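Local coordinates for protein CRISPR-associated endonuclease Cas12b (PDB 5U31) that is an RNA-guided CRISPR endonuclease of antiviral defence that recognises PAM-bearing DNA and cleaves it in its RuvC domain with divalent metal, at residues 6-10 / 447-451; 395-399 / 476-480; 403-408 / 418-423. The protein carries 3 engineered substitutions. All coordinates share one frame; numbering follows the deposited sequence.

Contact 1: 6-10 / 447-451. With nucleotides of chain B.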
loop_
_atom_site.group_PDB
_atom_site.type_symbol
_atom_site.label_atom_id
_atom_site.label_comp_id
_atom_site.label_asym_id
_atom_site.label_seq_id
_atom_site.Cartn_x
_atom_site.Cartn_y
_atom_site.Cartn_z
ATOM N N SER A 6 1.661 -16.526 11.998
ATOM C CA SER A 6 2.193 -16.181 13.308
ATOM C C SER A 6 1.036 -16.003 14.279
ATOM O O SER A 6 0.115 -15.222 14.020
ATOM C CB SER A 6 3.046 -14.913 13.247
ATOM O OG SER A 6 2.352 -13.788 13.760
ATOM N N ILE A 7 1.079 -16.738 15.385
ATOM C CA ILE A 7 0.160 -16.551 16.498
ATOM C C ILE A 7 0.983 -16.032 17.663
ATOM O O ILE A 7 1.780 -16.775 18.252
ATOM C CB ILE A 7 -0.577 -17.844 16.864
ATOM C CG1 ILE A 7 -1.533 -18.237 15.742
ATOM C CG2 ILE A 7 -1.335 -17.669 18.171
ATOM C CD1 ILE A 7 -2.326 -19.485 16.035
ATOM N N LYS A 8 0.814 -14.755 17.989
ATOM C CA LYS A 8 1.567 -14.162 19.083
ATOM C C LYS A 8 0.891 -14.501 20.403
ATOM O O LYS A 8 -0.335 -14.418 20.531
ATOM C CB LYS A 8 1.689 -12.651 18.900
ATOM C CG LYS A 8 2.625 -11.965 19.882
ATOM C CD LYS A 8 3.009 -10.590 19.368
ATOM C CE LYS A 8 2.615 -9.490 20.339
ATOM N NZ LYS A 8 2.983 -8.131 19.841
ATOM N N VAL A 9 1.698 -14.881 21.379
ATOM C CA VAL A 9 1.222 -15.428 22.637
ATOM C C VAL A 9 1.869 -14.630 23.759
ATOM O O VAL A 9 3.030 -14.222 23.646
ATOM C CB VAL A 9 1.555 -16.935 22.718
ATOM C CG1 VAL A 9 2.329 -17.277 23.981
ATOM C CG2 VAL A 9 0.295 -17.772 22.575
ATOM N N LYS A 10 1.112 -14.366 24.816
ATOM C CA LYS A 10 1.607 -13.597 25.950
ATOM C C LYS A 10 1.899 -14.523 27.123
ATOM O O LYS A 10 1.100 -15.408 27.444
ATOM C CB LYS A 10 0.592 -12.533 26.367
ATOM C CG LYS A 10 1.097 -11.532 27.387
ATOM C CD LYS A 10 -0.058 -10.673 27.867
ATOM C CE LYS A 10 0.417 -9.417 28.565
ATOM N NZ LYS A 10 1.344 -9.724 29.686
ATOM N N GLN A 447 -7.625 -16.814 20.219
ATOM C CA GLN A 447 -6.935 -17.153 18.982
ATOM C C GLN A 447 -6.302 -18.534 19.060
ATOM O O GLN A 447 -6.221 -19.235 18.045
ATOM C CB GLN A 447 -5.879 -16.095 18.677
ATOM C CG GLN A 447 -5.269 -16.183 17.301
ATOM C CD GLN A 447 -4.379 -14.997 17.012
ATOM O OE1 GLN A 447 -3.619 -14.560 17.874
ATOM N NE2 GLN A 447 -4.480 -14.455 15.801
ATOM N N LEU A 448 -5.855 -18.945 20.251
ATOM C CA LEU A 448 -5.262 -20.268 20.423
ATOM C C LEU A 448 -6.297 -21.380 20.343
ATOM O O LEU A 448 -5.925 -22.543 20.144
ATOM C CB LEU A 448 -4.521 -20.353 21.760
ATOM C CG LEU A 448 -3.229 -19.553 21.929
ATOM C CD1 LEU A 448 -2.680 -19.701 23.336
ATOM C CD2 LEU A 448 -2.199 -20.002 20.921
ATOM N N ASP A 449 -7.582 -21.062 20.491
ATOM C CA ASP A 449 -8.598 -22.096 20.368
ATOM C C ASP A 449 -8.650 -22.698 18.971
ATOM O O ASP A 449 -9.291 -23.738 18.790
ATOM C CB ASP A 449 -9.972 -21.541 20.743
ATOM C CG ASP A 449 -10.023 -21.013 22.165
ATOM O OD1 ASP A 449 -9.167 -21.402 22.992
ATOM O OD2 ASP A 449 -10.930 -20.207 22.453
ATOM N N ASN A 450 -8.001 -22.080 17.984
ATOM C CA ASN A 450 -7.906 -22.659 16.650
ATOM C C ASN A 450 -6.806 -23.707 16.537
ATOM O O ASN A 450 -6.567 -24.211 15.435
ATOM C CB ASN A 450 -7.664 -21.564 15.601
ATOM C CG ASN A 450 -8.819 -20.584 15.488
ATOM O OD1 ASN A 450 -9.986 -20.955 15.611
ATOM N ND2 ASN A 450 -8.492 -19.320 15.247
ATOM N N LEU A 451 -6.131 -24.041 17.632
ATOM C CA LEU A 451 -5.047 -25.015 17.624
ATOM C C LEU A 451 -5.437 -26.207 18.484
ATOM O O LEU A 451 -5.727 -26.049 19.676
ATOM C CB LEU A 451 -3.745 -24.394 18.129
ATOM C CG LEU A 451 -3.272 -23.179 17.336
ATOM C CD1 LEU A 451 -1.977 -22.657 17.906
ATOM C CD2 LEU A 451 -3.096 -23.556 15.886
ATOM P P G B 30 -3.625 -10.126 28.920
ATOM O OP1 G B 30 -3.200 -10.488 30.295
ATOM O OP2 G B 30 -3.170 -8.846 28.325
ATOM O "O5'" G B 30 -3.189 -11.306 27.946
ATOM C "C5'" G B 30 -3.932 -11.600 26.775
ATOM C "C4'" G B 30 -3.047 -11.685 25.556
ATOM O "O4'" G B 30 -3.449 -12.818 24.753
ATOM C "C3'" G B 30 -3.123 -10.493 24.614
ATOM O "O3'" G B 30 -2.240 -9.456 24.994
ATOM C "C2'" G B 30 -2.807 -11.091 23.247
ATOM O "O2'" G B 30 -1.407 -11.165 23.029
ATOM C "C1'" G B 30 -3.356 -12.510 23.383
ATOM N N9 G B 30 -4.688 -12.687 22.778
ATOM C C8 G B 30 -5.821 -13.085 23.442
ATOM N N7 G B 30 -6.859 -13.193 22.661
ATOM C C5 G B 30 -6.376 -12.848 21.407
ATOM C C6 G B 30 -7.046 -12.781 20.162
ATOM O O6 G B 30 -8.232 -13.019 19.913
ATOM N N1 G B 30 -6.188 -12.388 19.144
ATOM C C2 G B 30 -4.857 -12.098 19.301
ATOM N N2 G B 30 -4.197 -11.738 18.192
ATOM N N3 G B 30 -4.218 -12.158 20.457
ATOM C C4 G B 30 -5.035 -12.538 21.459
ATOM P P C B 93 -4.102 -14.945 10.176
ATOM O OP1 C B 93 -4.774 -15.261 8.895
ATOM O OP2 C B 93 -4.420 -15.739 11.386
ATOM O "O5'" C B 93 -2.528 -14.989 9.923
ATOM C "C5'" C B 93 -1.609 -14.952 11.010
ATOM C "C4'" C B 93 -0.531 -13.910 10.820
ATOM O "O4'" C B 93 0.623 -14.477 10.125
ATOM C "C3'" C B 93 -0.932 -12.659 10.024
ATOM O "O3'" C B 93 -0.275 -11.523 10.580
ATOM C "C2'" C B 93 -0.289 -12.923 8.665
ATOM O "O2'" C B 93 -0.061 -11.770 7.880
ATOM C "C1'" C B 93 1.010 -13.578 9.108
ATOM N N1 C B 93 1.791 -14.251 8.057
ATOM C C2 C B 93 3.088 -14.680 8.371
ATOM O O2 C B 93 3.507 -14.551 9.533
ATOM N N3 C B 93 3.845 -15.260 7.412
ATOM C C4 C B 93 3.363 -15.393 6.181
ATOM N N4 C B 93 4.142 -15.975 5.273
ATOM C C5 C B 93 2.062 -14.940 5.827
ATOM C C6 C B 93 1.321 -14.366 6.782
ATOM P P C B 92 -9.752 -14.145 10.170
ATOM O OP1 C B 92 -9.728 -14.818 8.842
ATOM O OP2 C B 92 -10.376 -14.883 11.295
ATOM O "O5'" C B 92 -8.292 -13.712 10.645
ATOM C "C5'" C B 92 -7.518 -12.773 9.908
ATOM C "C4'" C B 92 -6.454 -12.122 10.763
ATOM O "O4'" C B 92 -7.074 -11.451 11.890
ATOM C "C3'" C B 92 -5.439 -13.056 11.402
ATOM O "O3'" C B 92 -4.394 -13.408 10.520
ATOM C "C2'" C B 92 -4.957 -12.255 12.602
ATOM O "O2'" C B 92 -4.006 -11.281 12.201
ATOM C "C1'" C B 92 -6.235 -11.531 13.021
ATOM N N1 C B 92 -6.961 -12.236 14.103
ATOM C C2 C B 92 -6.547 -12.052 15.429
ATOM O O2 C B 92 -5.581 -11.309 15.669
ATOM N N3 C B 92 -7.207 -12.687 16.423
ATOM C C4 C B 92 -8.240 -13.475 16.137
ATOM N N4 C B 92 -8.857 -14.080 17.150
ATOM C C5 C B 92 -8.684 -13.682 14.800
ATOM C C6 C B 92 -8.025 -13.048 13.821
#
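The guide-RNA-binding surface of the split wedge (OBD) domain is built here, where Ile-7 and Val-9 of its N-terminal strand pack on Leu-448, Leu-451 and the flank of Gln-447. Ile-7 sends its two branches to different partners. CG2, anti to the backbone N, meets Leu-448 CD2 at 3.7 Å, while the longer branch runs out so that its CD1 meets Leu-451 CD1 tip to tip at 3.7 Å. Val-9 crosses Leu-448 at about a right angle, its CG2 3.6 Å from Leu-448 CD1. Branched aliphatics suit this buried seam: no hydrogen bond joins the two segments, so their direct contact is apolar packing.

Gln-447 serves both sides. Its extended chain slides past Ile-7, and its amide lies against one face of the G30-C92 base pair of chain B. OE1 approaches G30 N2 to 2.9 Å, and NE2 sits 3.2 Å from C92 C2. On the strand, the backbone N of Ser-6 gives an almost straight hydrogen bond (172°) to C93 O4' at 3.0 Å. Lys-10 lays its chain along the G30 backbone and ends in a salt bridge with Asp-500.

An apolar underside beneath a polar, RNA-facing rim characterises this part of the wedge domain: strand 3-10, paired with strand 502-510, is packed on one side by turn 448-450 and its flanks.

Contact 2: 395-399 / 476-480. With nucleotides of chain C.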
loop_
_atom_site.group_PDB
_atom_site.type_symbol
_atom_site.label_atom_id
_atom_site.label_comp_id
_atom_site.label_asym_id
_atom_site.label_seq_id
_atom_site.Cartn_x
_atom_site.Cartn_y
_atom_site.Cartn_z
ATOM N N PHE A 395 13.764 -19.286 18.796
ATOM C CA PHE A 395 13.669 -20.556 19.505
ATOM C C PHE A 395 13.168 -21.596 18.517
ATOM O O PHE A 395 12.025 -21.509 18.060
ATOM C CB PHE A 395 12.722 -20.451 20.699
ATOM C CG PHE A 395 13.403 -20.148 21.994
ATOM C CD1 PHE A 395 13.918 -21.172 22.768
ATOM C CD2 PHE A 395 13.505 -18.846 22.455
ATOM C CE1 PHE A 395 14.535 -20.906 23.964
ATOM C CE2 PHE A 395 14.124 -18.577 23.659
ATOM C CZ PHE A 395 14.639 -19.609 24.413
ATOM N N ASP A 396 14.002 -22.573 18.185
ATOM C CA ASP A 396 13.565 -23.587 17.243
ATOM C C ASP A 396 12.464 -24.454 17.853
ATOM O O ASP A 396 12.317 -24.556 19.072
ATOM C CB ASP A 396 14.743 -24.453 16.800
ATOM C CG ASP A 396 15.267 -24.062 15.429
ATOM O OD1 ASP A 396 14.450 -23.636 14.583
ATOM O OD2 ASP A 396 16.489 -24.180 15.196
ATOM N N LYS A 397 11.669 -25.064 16.979
ATOM C CA LYS A 397 10.669 -26.031 17.402
ATOM C C LYS A 397 11.344 -27.259 18.009
ATOM O O LYS A 397 12.565 -27.422 17.956
ATOM C CB LYS A 397 9.814 -26.453 16.217
ATOM C CG LYS A 397 10.586 -27.306 15.219
ATOM C CD LYS A 397 9.782 -27.518 13.962
ATOM C CE LYS A 397 10.560 -28.266 12.900
ATOM N NZ LYS A 397 9.729 -28.395 11.663
ATOM N N LEU A 398 10.531 -28.149 18.578
ATOM C CA LEU A 398 11.054 -29.401 19.111
ATOM C C LEU A 398 11.712 -30.207 18.000
ATOM O O LEU A 398 11.081 -30.520 16.986
ATOM C CB LEU A 398 9.940 -30.216 19.759
ATOM C CG LEU A 398 10.212 -30.729 21.177
ATOM C CD1 LEU A 398 9.623 -32.098 21.385
ATOM C CD2 LEU A 398 11.692 -30.723 21.540
ATOM N N GLY A 399 12.985 -30.545 18.198
ATOM C CA GLY A 399 13.778 -31.229 17.207
ATOM C C GLY A 399 14.761 -30.339 16.478
ATOM O O GLY A 399 15.731 -30.847 15.910
ATOM N N GLU A 476 2.042 -27.917 11.832
ATOM C CA GLU A 476 3.137 -28.128 12.761
ATOM C C GLU A 476 3.549 -26.798 13.368
ATOM O O GLU A 476 3.464 -25.750 12.721
ATOM C CB GLU A 476 4.355 -28.764 12.079
ATOM C CG GLU A 476 4.183 -30.207 11.639
ATOM C CD GLU A 476 5.407 -30.710 10.896
ATOM O OE1 GLU A 476 6.299 -29.883 10.608
ATOM O OE2 GLU A 476 5.479 -31.923 10.601
ATOM N N PHE A 477 3.991 -26.849 14.619
ATOM C CA PHE A 477 4.628 -25.689 15.220
ATOM C C PHE A 477 5.958 -25.430 14.530
ATOM O O PHE A 477 6.654 -26.362 14.114
ATOM C CB PHE A 477 4.843 -25.900 16.716
ATOM C CG PHE A 477 3.593 -25.779 17.538
ATOM C CD1 PHE A 477 3.042 -24.535 17.802
ATOM C CD2 PHE A 477 2.985 -26.904 18.072
ATOM C CE1 PHE A 477 1.896 -24.418 18.564
ATOM C CE2 PHE A 477 1.837 -26.793 18.836
ATOM C CZ PHE A 477 1.292 -25.548 19.080
ATOM N N GLY A 478 6.303 -24.156 14.395
ATOM C CA GLY A 478 7.568 -23.774 13.802
ATOM C C GLY A 478 8.393 -22.963 14.774
ATOM O O GLY A 478 8.180 -23.048 15.987
ATOM N N GLY A 479 9.328 -22.172 14.259
ATOM C CA GLY A 479 10.144 -21.348 15.124
ATOM C C GLY A 479 9.325 -20.310 15.865
ATOM O O GLY A 479 8.210 -19.957 15.484
ATOM N N ALA A 480 9.902 -19.819 16.956
ATOM C CA ALA A 480 9.283 -18.809 17.793
ATOM C C ALA A 480 10.312 -17.739 18.113
ATOM O O ALA A 480 11.519 -17.980 18.062
ATOM C CB ALA A 480 8.729 -19.406 19.089
ATOM P P DG C 21 11.359 -22.424 11.216
ATOM O OP1 DG C 21 10.067 -22.215 10.532
ATOM O OP2 DG C 21 11.458 -23.416 12.309
ATOM O "O5'" DG C 21 12.436 -22.839 10.124
ATOM C "C5'" DG C 21 13.628 -23.510 10.515
ATOM C "C4'" DG C 21 14.000 -24.539 9.469
ATOM O "O4'" DG C 21 15.296 -24.235 8.903
ATOM C "C3'" DG C 21 14.073 -25.979 9.963
ATOM O "O3'" DG C 21 13.297 -26.795 9.121
ATOM C "C2'" DG C 21 15.559 -26.327 9.860
ATOM C "C1'" DG C 21 15.987 -25.439 8.710
ATOM N N9 DG C 21 17.409 -25.139 8.677
ATOM C C8 DG C 21 18.076 -24.209 9.434
ATOM N N7 DG C 21 19.350 -24.146 9.169
ATOM C C5 DG C 21 19.537 -25.093 8.169
ATOM C C6 DG C 21 20.714 -25.478 7.484
ATOM O O6 DG C 21 21.864 -25.041 7.624
ATOM N N1 DG C 21 20.462 -26.478 6.553
ATOM C C2 DG C 21 19.231 -27.034 6.311
ATOM N N2 DG C 21 19.186 -27.986 5.375
ATOM N N3 DG C 21 18.120 -26.679 6.936
ATOM C C4 DG C 21 18.350 -25.709 7.853
ATOM P P DA C 22 12.909 -28.281 9.590
ATOM O OP1 DA C 22 11.625 -28.621 8.932
ATOM O OP2 DA C 22 13.095 -28.381 11.061
ATOM O "O5'" DA C 22 14.067 -29.182 8.976
ATOM C "C5'" DA C 22 14.205 -29.296 7.599
ATOM C "C4'" DA C 22 15.263 -30.318 7.279
ATOM O "O4'" DA C 22 16.565 -29.686 7.318
ATOM C "C3'" DA C 22 15.326 -31.499 8.249
ATOM O "O3'" DA C 22 15.469 -32.695 7.504
ATOM C "C2'" DA C 22 16.570 -31.198 9.085
ATOM C "C1'" DA C 22 17.444 -30.480 8.068
ATOM N N9 DA C 22 18.457 -29.605 8.650
ATOM C C8 DA C 22 18.260 -28.576 9.525
ATOM N N7 DA C 22 19.364 -27.950 9.868
ATOM C C5 DA C 22 20.352 -28.609 9.155
ATOM C C6 DA C 22 21.754 -28.427 9.071
ATOM N N6 DA C 22 22.419 -27.480 9.743
ATOM N N1 DA C 22 22.444 -29.262 8.270
ATOM C C2 DA C 22 21.777 -30.207 7.593
ATOM N N3 DA C 22 20.472 -30.470 7.585
ATOM C C4 DA C 22 19.809 -29.629 8.396
#
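Phe-395 and Ala-480 form the tight end of this contact, an antiparallel hydrogen-bonded pair in which each residue both gives and takes a backbone bond. Phe-395 N reaches Ala-480 O at 2.7 Å, and Ala-480 N returns to Phe-395 O at 2.9 Å. Phe-395 O also receives a CA-H...O contact from Gly-479, whose CA is 3.5 Å away. Ala-480 suits its place because its methyl lies beside Phe-395 CB without pushing the strands apart.

Beyond Phe-395 the chain leaves the sheet, and side chains take over at the looser, partly exposed end. Lys-397 starts with CG lodged between the backbone N and the carbonyl carbon (chi1 70°), and from there its chain runs extended back past Phe-477 toward Glu-476. CD passes the carbonyl oxygen of Phe-477, and NZ arrives near Glu-476 OE1 at 3.9 Å, a long salt bridge. The same amine makes a weak hydrogen bond to OP1 of DA22 of chain C at 3.3 Å, so its charge is probably shared between carboxylate and phosphate. A long, flexible lysine is well fitted to such a span.

Gly-479 binds the phosphate lock of the target strand through its amide nitrogen, which lies 3.1 Å from OP2 of DG21 of chain C; having no side chain, it offers bare backbone to the phosphate, and Arg-508 of the same lock stands close to Gly-478. Strand 473-483 runs between short strand 394-395 and strand 502-510, while Phe-395 packs edge-to-face with His-403 and Phe-421, and Phe-477 stacks on Phe-407.

Contact 3: 403-408 / 418-423. With nucleotides of chain D.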
loop_
_atom_site.group_PDB
_atom_site.type_symbol
_atom_site.label_atom_id
_atom_site.label_comp_id
_atom_site.label_asym_id
_atom_site.label_seq_id
_atom_site.Cartn_x
_atom_site.Cartn_y
_atom_site.Cartn_z
ATOM N N HIS A 403 18.203 -23.750 20.652
ATOM C CA HIS A 403 17.419 -23.895 21.865
ATOM C C HIS A 403 15.943 -24.031 21.507
ATOM O O HIS A 403 15.385 -23.194 20.792
ATOM C CB HIS A 403 17.655 -22.680 22.753
ATOM C CG HIS A 403 17.995 -21.443 21.983
ATOM N ND1 HIS A 403 19.271 -21.172 21.538
ATOM C CD2 HIS A 403 17.223 -20.415 21.561
ATOM C CE1 HIS A 403 19.272 -20.026 20.882
ATOM N NE2 HIS A 403 18.042 -19.545 20.882
ATOM N N GLN A 404 15.316 -25.094 21.999
ATOM C CA GLN A 404 13.992 -25.504 21.554
ATOM C C GLN A 404 12.913 -25.133 22.570
ATOM O O GLN A 404 13.191 -24.681 23.684
ATOM C CB GLN A 404 13.974 -27.013 21.284
ATOM C CG GLN A 404 14.955 -27.459 20.213
ATOM C CD GLN A 404 15.623 -28.780 20.535
ATOM O OE1 GLN A 404 14.996 -29.834 20.488
ATOM N NE2 GLN A 404 16.905 -28.726 20.871
ATOM N N TYR A 405 11.659 -25.331 22.160
ATOM C CA TYR A 405 10.500 -25.111 23.015
ATOM C C TYR A 405 9.412 -26.102 22.627
ATOM O O TYR A 405 9.305 -26.500 21.463
ATOM C CB TYR A 405 9.958 -23.680 22.895
ATOM C CG TYR A 405 9.158 -23.464 21.635
ATOM C CD1 TYR A 405 7.775 -23.585 21.638
ATOM C CD2 TYR A 405 9.785 -23.161 20.437
ATOM C CE1 TYR A 405 7.038 -23.410 20.483
ATOM C CE2 TYR A 405 9.057 -22.978 19.277
ATOM C CZ TYR A 405 7.685 -23.107 19.309
ATOM O OH TYR A 405 6.953 -22.931 18.164
ATOM N N THR A 406 8.602 -26.493 23.607
ATOM C CA THR A 406 7.379 -27.243 23.360
ATOM C C THR A 406 6.182 -26.375 23.713
ATOM O O THR A 406 6.227 -25.602 24.676
ATOM C CB THR A 406 7.308 -28.540 24.176
ATOM O OG1 THR A 406 7.334 -28.230 25.573
ATOM C CG2 THR A 406 8.458 -29.453 23.855
ATOM N N PHE A 407 5.121 -26.502 22.926
ATOM C CA PHE A 407 3.833 -25.913 23.262
ATOM C C PHE A 407 3.004 -26.959 23.993
ATOM O O PHE A 407 2.683 -28.010 23.429
ATOM C CB PHE A 407 3.117 -25.434 22.004
ATOM C CG PHE A 407 1.855 -24.670 22.273
ATOM C CD1 PHE A 407 0.638 -25.324 22.385
ATOM C CD2 PHE A 407 1.882 -23.291 22.388
ATOM C CE1 PHE A 407 -0.523 -24.618 22.620
ATOM C CE2 PHE A 407 0.724 -22.580 22.619
ATOM C CZ PHE A 407 -0.479 -23.243 22.737
ATOM N N LEU A 408 2.663 -26.675 25.245
ATOM C CA LEU A 408 1.972 -27.621 26.113
ATOM C C LEU A 408 0.483 -27.291 26.120
ATOM O O LEU A 408 0.069 -26.280 26.695
ATOM C CB LEU A 408 2.560 -27.576 27.521
ATOM C CG LEU A 408 4.033 -27.968 27.608
ATOM C CD1 LEU A 408 4.619 -27.553 28.936
ATOM C CD2 LEU A 408 4.183 -29.453 27.406
ATOM N N ALA A 418 0.601 -23.686 27.961
ATOM C CA ALA A 418 1.904 -23.330 28.493
ATOM C C ALA A 418 2.951 -23.556 27.420
ATOM O O ALA A 418 2.718 -24.251 26.428
ATOM C CB ALA A 418 2.255 -24.145 29.743
ATOM N N ILE A 419 4.113 -22.958 27.635
ATOM C CA ILE A 419 5.272 -23.165 26.783
ATOM C C ILE A 419 6.429 -23.578 27.671
ATOM O O ILE A 419 6.687 -22.939 28.695
ATOM C CB ILE A 419 5.619 -21.904 25.972
ATOM C CG1 ILE A 419 4.867 -21.929 24.645
ATOM C CG2 ILE A 419 7.111 -21.818 25.734
ATOM C CD1 ILE A 419 4.275 -20.614 24.272
ATOM N N ARG A 420 7.107 -24.655 27.296
ATOM C CA ARG A 420 8.288 -25.110 28.015
ATOM C C ARG A 420 9.519 -24.699 27.219
ATOM O O ARG A 420 9.771 -25.236 26.136
ATOM C CB ARG A 420 8.257 -26.618 28.232
ATOM C CG ARG A 420 9.307 -27.102 29.202
ATOM C CD ARG A 420 9.588 -28.575 29.016
ATOM N NE ARG A 420 8.380 -29.389 29.109
ATOM C CZ ARG A 420 7.755 -29.672 30.246
ATOM N NH1 ARG A 420 8.217 -29.199 31.395
ATOM N NH2 ARG A 420 6.663 -30.421 30.233
ATOM N N PHE A 421 10.276 -23.743 27.746
ATOM C CA PHE A 421 11.572 -23.408 27.172
ATOM C C PHE A 421 12.603 -24.402 27.695
ATOM O O PHE A 421 12.834 -24.481 28.906
ATOM C CB PHE A 421 11.969 -21.977 27.528
ATOM C CG PHE A 421 10.996 -20.935 27.047
ATOM C CD1 PHE A 421 11.161 -20.329 25.810
ATOM C CD2 PHE A 421 9.924 -20.551 27.835
ATOM C CE1 PHE A 421 10.274 -19.366 25.366
ATOM C CE2 PHE A 421 9.032 -19.583 27.396
ATOM C CZ PHE A 421 9.207 -18.993 26.159
ATOM N N HIS A 422 13.218 -25.163 26.789
ATOM C CA HIS A 422 14.169 -26.183 27.222
ATOM C C HIS A 422 15.470 -25.575 27.730
ATOM O O HIS A 422 16.186 -26.216 28.504
ATOM C CB HIS A 422 14.432 -27.161 26.083
ATOM C CG HIS A 422 13.205 -27.885 25.638
ATOM N ND1 HIS A 422 12.755 -29.031 26.256
ATOM C CD2 HIS A 422 12.312 -27.607 24.663
ATOM C CE1 HIS A 422 11.646 -29.439 25.668
ATOM N NE2 HIS A 422 11.358 -28.592 24.696
ATOM N N LYS A 423 15.796 -24.363 27.303
ATOM C CA LYS A 423 16.900 -23.607 27.867
ATOM C C LYS A 423 16.468 -22.156 27.947
ATOM O O LYS A 423 15.776 -21.662 27.056
ATOM C CB LYS A 423 18.183 -23.730 27.035
ATOM C CG LYS A 423 18.906 -25.052 27.178
ATOM C CD LYS A 423 20.305 -24.967 26.591
ATOM C CE LYS A 423 20.273 -24.609 25.111
ATOM N NZ LYS A 423 21.630 -24.681 24.510
ATOM P P DT D 3 19.172 -31.731 21.682
ATOM O OP1 DT D 3 18.453 -30.545 22.167
ATOM O OP2 DT D 3 19.125 -32.051 20.243
ATOM O "O5'" DT D 3 20.700 -31.552 22.082
ATOM C "C5'" DT D 3 21.050 -31.317 23.423
ATOM C "C4'" DT D 3 22.545 -31.418 23.594
ATOM O "O4'" DT D 3 22.995 -32.686 23.066
ATOM C "C3'" DT D 3 23.333 -30.352 22.850
ATOM O "O3'" DT D 3 24.438 -29.948 23.623
ATOM C "C2'" DT D 3 23.769 -31.077 21.583
ATOM C "C1'" DT D 3 24.008 -32.467 22.117
ATOM N N1 DT D 3 23.917 -33.534 21.096
ATOM C C2 DT D 3 25.068 -34.131 20.650
ATOM O O2 DT D 3 26.177 -33.808 21.035
ATOM N N3 DT D 3 24.880 -35.119 19.727
ATOM C C4 DT D 3 23.678 -35.564 19.220
ATOM O O4 DT D 3 23.610 -36.461 18.390
ATOM C C5 DT D 3 22.505 -34.901 19.737
ATOM C C7 DT D 3 21.139 -35.296 19.261
ATOM C C6 DT D 3 22.680 -33.933 20.643
#
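Thr-406 and Arg-420 face each other across the hairpin of strands 405-408 and 418-421, a hydrogen-bonded pair whose side chains lie alongside, pointing the same way. Arg-420 can be followed outward. Its CB touches Thr-406 OG1 and, at 3.8 Å, Leu-408 CD1. CG is anti to the backbone N (chi1 -169°); from CD the chain heads away from the sheet, CD and NE passing Thr-406 OG1 at 4.1 and 3.9 Å. After a bend at chi3 the guanidinium lies with one face over Leu-408 CD1, which is 3.8 Å from NH2, and NH1 forms a long, weak ion pair with Asp-437.

Leu-408 thus gives an apolar bed to the flat cation. His-422 turns its ring edge to Thr-406 CG2, and its backbone N bonds to Gln-404 O at 3.1 Å. On the other face Phe-407 CD2 meets Ile-419 CG1 at 4.0 Å. Gln-404 NE2 donates to OP1 of DT3 of chain D at 2.7 Å and to Leu-402 O.

The chemistry implies a two-sided hairpin: one face aromatic and aliphatic, turned to the domain interior, the other mixed, with Thr-406 and Arg-420 beside Leu-408 and Ala-418, and the neutral Gln-404 amide binding a DNA phosphate.

How the contacts relate
All three contacts lie in the wedge domain beside bound nucleic acid: contact 1 at the guide RNA, contacts 2 and 3 at the DNA strands. Contacts 2 and 3 are closest, with centres about 9 Å apart. Tyr-405 OH reaches Gly-478 O at 2.5 Å, probably a hydrogen bond, next to the phosphate-lock residue Gly-479. Gly-399 N likewise probably bonds to Gln-404 OE1. Contact 1, with its centre about 15 Å from that of contact 3, touches it only by packing, Val-9 CG1 meeting Ile-419 CD1 at 3.9 Å. Contacts 1 and 2 do not touch, but both reach the same curled sheet.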